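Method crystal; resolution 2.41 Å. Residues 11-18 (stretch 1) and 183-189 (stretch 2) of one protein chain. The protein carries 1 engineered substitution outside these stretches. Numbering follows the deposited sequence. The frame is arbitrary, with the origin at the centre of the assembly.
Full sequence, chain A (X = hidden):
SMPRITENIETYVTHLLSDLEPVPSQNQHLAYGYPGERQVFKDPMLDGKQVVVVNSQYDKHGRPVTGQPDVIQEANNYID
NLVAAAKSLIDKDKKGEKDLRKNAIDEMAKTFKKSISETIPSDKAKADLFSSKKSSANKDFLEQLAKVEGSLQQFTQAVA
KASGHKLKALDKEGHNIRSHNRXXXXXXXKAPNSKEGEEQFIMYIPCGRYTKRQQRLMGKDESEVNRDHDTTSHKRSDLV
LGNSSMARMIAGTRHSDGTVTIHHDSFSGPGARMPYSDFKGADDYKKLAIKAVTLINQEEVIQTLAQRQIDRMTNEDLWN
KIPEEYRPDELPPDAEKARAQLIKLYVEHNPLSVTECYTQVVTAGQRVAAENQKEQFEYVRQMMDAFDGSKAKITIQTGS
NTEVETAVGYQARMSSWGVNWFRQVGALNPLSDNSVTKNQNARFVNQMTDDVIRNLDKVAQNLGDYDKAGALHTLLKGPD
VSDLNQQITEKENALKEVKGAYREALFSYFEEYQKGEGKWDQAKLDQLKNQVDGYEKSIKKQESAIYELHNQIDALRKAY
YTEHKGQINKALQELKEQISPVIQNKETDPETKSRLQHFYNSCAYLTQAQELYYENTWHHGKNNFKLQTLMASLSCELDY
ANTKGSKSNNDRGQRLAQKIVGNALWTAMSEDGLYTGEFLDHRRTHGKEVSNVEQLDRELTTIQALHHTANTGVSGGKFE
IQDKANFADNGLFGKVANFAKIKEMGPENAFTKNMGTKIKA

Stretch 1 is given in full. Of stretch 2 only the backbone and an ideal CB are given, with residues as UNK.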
# COMPACT_ATOMS: atom_id res chain seq x y z
N THR A 11 -9.76 7.73 -16.99
CA THR A 11 -10.96 7.33 -17.72
C THR A 11 -11.52 6.05 -17.08
O THR A 11 -12.70 5.94 -16.78
CB THR A 11 -10.81 7.21 -19.26
OG1 THR A 11 -10.54 5.85 -19.58
CG2 THR A 11 -9.73 8.11 -19.84
N TYR A 12 -10.65 5.10 -16.80
CA TYR A 12 -11.10 3.97 -16.01
C TYR A 12 -11.84 4.30 -14.69
O TYR A 12 -12.92 3.76 -14.43
CB TYR A 12 -9.97 3.02 -15.74
CG TYR A 12 -10.38 1.70 -15.16
CD1 TYR A 12 -11.46 0.96 -15.68
CD2 TYR A 12 -9.67 1.15 -14.13
CE1 TYR A 12 -11.81 -0.30 -15.15
CE2 TYR A 12 -9.98 -0.10 -13.62
CZ TYR A 12 -11.04 -0.82 -14.12
OH TYR A 12 -11.32 -2.04 -13.54
N VAL A 13 -11.30 5.19 -13.88
CA VAL A 13 -11.94 5.50 -12.58
C VAL A 13 -13.34 6.10 -12.82
O VAL A 13 -14.31 5.82 -12.06
CB VAL A 13 -11.06 6.50 -11.83
CG1 VAL A 13 -11.82 7.13 -10.69
CG2 VAL A 13 -9.70 5.84 -11.41
N THR A 14 -13.45 6.88 -13.89
CA THR A 14 -14.69 7.49 -14.27
C THR A 14 -15.71 6.45 -14.67
O THR A 14 -16.85 6.50 -14.23
CB THR A 14 -14.49 8.42 -15.46
OG1 THR A 14 -13.63 9.50 -15.06
CG2 THR A 14 -15.83 8.94 -15.92
N HIS A 15 -15.33 5.48 -15.49
CA HIS A 15 -16.28 4.41 -15.80
C HIS A 15 -16.72 3.67 -14.56
O HIS A 15 -17.86 3.31 -14.43
CB HIS A 15 -15.70 3.47 -16.83
CG HIS A 15 -15.78 4.01 -18.21
ND1 HIS A 15 -16.78 3.67 -19.07
CD2 HIS A 15 -14.99 4.94 -18.87
CE1 HIS A 15 -16.61 4.33 -20.23
NE2 HIS A 15 -15.51 5.11 -20.10
N LEU A 16 -15.80 3.49 -13.61
CA LEU A 16 -16.05 2.71 -12.42
C LEU A 16 -17.09 3.34 -11.54
O LEU A 16 -17.74 2.65 -10.81
CB LEU A 16 -14.75 2.55 -11.61
CG LEU A 16 -13.88 1.42 -12.12
CD1 LEU A 16 -12.45 1.39 -11.50
CD2 LEU A 16 -14.62 0.12 -11.87
N LEU A 17 -17.23 4.65 -11.60
CA LEU A 17 -18.14 5.36 -10.74
C LEU A 17 -19.49 5.57 -11.40
O LEU A 17 -20.33 6.23 -10.84
CB LEU A 17 -17.54 6.70 -10.33
CG LEU A 17 -16.36 6.40 -9.40
CD1 LEU A 17 -15.48 7.63 -9.22
CD2 LEU A 17 -16.87 5.85 -8.09
N SER A 18 -19.71 5.02 -12.58
CA SER A 18 -20.95 5.30 -13.31
C SER A 18 -21.96 4.17 -13.08
O SER A 18 -21.83 3.39 -12.11
CB SER A 18 -20.66 5.49 -14.82
OG SER A 18 -20.18 4.27 -15.38
N UNK A 183 -11.56 -8.45 -6.94
CA UNK A 183 -12.53 -7.47 -7.26
C UNK A 183 -11.96 -6.04 -7.03
O UNK A 183 -11.11 -5.79 -6.17
CB UNK A 183 -13.79 -7.71 -6.43
N UNK A 184 -12.47 -5.09 -7.77
CA UNK A 184 -12.17 -3.72 -7.45
C UNK A 184 -13.05 -3.28 -6.27
O UNK A 184 -14.21 -3.64 -6.22
CB UNK A 184 -12.38 -2.82 -8.67
N UNK A 185 -12.50 -2.51 -5.35
CA UNK A 185 -13.31 -2.13 -4.24
C UNK A 185 -13.46 -0.63 -4.13
O UNK A 185 -12.46 0.12 -4.17
CB UNK A 185 -12.72 -2.70 -2.95
N UNK A 186 -14.72 -0.20 -3.95
CA UNK A 186 -15.08 1.21 -3.94
C UNK A 186 -15.91 1.63 -2.73
O UNK A 186 -16.91 1.00 -2.37
CB UNK A 186 -15.85 1.54 -5.22
N UNK A 187 -15.50 2.71 -2.09
CA UNK A 187 -16.35 3.39 -1.12
C UNK A 187 -16.64 4.79 -1.52
O UNK A 187 -15.69 5.61 -1.63
CB UNK A 187 -15.71 3.38 0.27
N UNK A 188 -17.93 5.08 -1.73
CA UNK A 188 -18.44 6.44 -2.00
C UNK A 188 -19.18 7.07 -0.82
O UNK A 188 -20.05 6.43 -0.20
CB UNK A 188 -19.38 6.40 -3.21
N UNK A 189 -18.92 8.36 -0.61
CA UNK A 189 -19.45 9.15 0.51
C UNK A 189 -19.26 10.69 0.30
O UNK A 189 -18.28 11.10 -0.30
CB UNK A 189 -18.76 8.71 1.80

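Stretch 2 runs as an extended strand past the C-terminal end of the helix in stretch 1, at 67° to it, so alternate positions should face the helix and the rest should not.

Position 183 precedes the strand, and its ideal CB has nothing of stretch 1 within 5.5 Å. The contact sets no demand here; the residue is Asp-183, whose carboxylate is engaged elsewhere in the structure.

At position 184 CA-to-CB points toward the helix. The ideal CB lies 4.9 Å from Leu-16 CD2 and 5.0 Å from Tyr-12 OH, so a methyl edge and a phenolic oxygen are both near. A small or medium side chain fits that gap: valine, threonine, serine or alanine would be reasonable. The residue is Thr-184. Its CG2 packs 4.3 Å from Leu-16 CD1, while OG1 stands 4.0 Å from Tyr-12 OH, too far for a hydrogen bond.

Position 185 is out of reach of stretch 1, and strand angles of -120/132 would suit many residues. It is Leu-185.

Position 186 again points toward the helix, and its CA pairs in register with that of Leu-17, 8.5 Å between the two CA atoms. The ideal CB is 5.3 Å from Leu-17 CD2, which leaves room for a branched aliphatic chain against two leucines; isoleucine, leucine, valine or methionine would serve, and beta branching agrees with the extended backbone. Ile-186 packs against both: its CD1 lies 4.1 Å from Leu-16 CB and 3.8 Å from Leu-16 O, and its CG2 is 4.0 Å from Leu-17 CD2.

Position 187 points away, so stretch 1 gives no preference. The residue is His-187, its NE2 hydrogen-bonded elsewhere in the structure.

Position 188 points toward stretch 1, yet nothing lies within 5.5 Å of its ideal CB. A short side chain would make little contact. Farther out, where the helix has ended, the carbonyl Leu-17 O offers an acceptor beside the Leu-17 methyls; a long donor is the natural answer, lysine or arginine. Arg-188 spans the distance: NH1 donates to Leu-17 O at 2.8 Å, and NH2 adds a weak bond to the same atom, Leu-17 O, at 3.4 Å. Leu-17 CD2 covers one face of the guanidinium, 3.8 Å from Arg-188 NH1, so one leucine supplies both polar and apolar contact.

Position 189 is out of reach again, and any strand-compatible residue would satisfy this contact; it is Phe-189.

Stretch 2 (183-189) DTLIHRF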
# COMPACT_ATOMS: atom_id res chain seq x y z
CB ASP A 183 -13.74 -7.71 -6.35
CG ASP A 183 -14.46 -9.00 -6.63
OD1 ASP A 183 -14.32 -9.58 -7.74
OD2 ASP A 183 -15.20 -9.45 -5.71
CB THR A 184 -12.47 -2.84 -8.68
OG1 THR A 184 -11.44 -3.05 -9.65
CG2 THR A 184 -12.38 -1.46 -8.28
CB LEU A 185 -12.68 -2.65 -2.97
CG LEU A 185 -12.12 -4.06 -3.06
CD1 LEU A 185 -11.25 -4.17 -1.81
CD2 LEU A 185 -13.26 -5.11 -3.05
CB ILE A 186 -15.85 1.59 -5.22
CG1 ILE A 186 -15.05 1.19 -6.44
CG2 ILE A 186 -16.01 3.12 -5.33
CD1 ILE A 186 -15.68 1.68 -7.73
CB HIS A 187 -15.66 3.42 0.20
CG HIS A 187 -16.50 4.01 1.31
ND1 HIS A 187 -15.95 4.46 2.42
CD2 HIS A 187 -17.85 4.28 1.40
CE1 HIS A 187 -16.89 4.91 3.25
NE2 HIS A 187 -18.06 4.84 2.59
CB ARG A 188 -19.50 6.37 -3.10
CG ARG A 188 -19.00 5.56 -4.28
CD ARG A 188 -20.12 5.32 -5.33
NE ARG A 188 -20.48 6.54 -6.04
CZ ARG A 188 -20.73 6.59 -7.35
NH1 ARG A 188 -20.66 5.50 -8.11
NH2 ARG A 188 -21.04 7.75 -7.91
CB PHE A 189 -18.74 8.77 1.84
CG PHE A 189 -17.20 8.92 1.81
CD1 PHE A 189 -16.39 7.93 1.23
CD2 PHE A 189 -16.57 10.07 2.33
CE1 PHE A 189 -14.99 8.09 1.12
CE2 PHE A 189 -15.16 10.23 2.25
CZ PHE A 189 -14.37 9.21 1.68
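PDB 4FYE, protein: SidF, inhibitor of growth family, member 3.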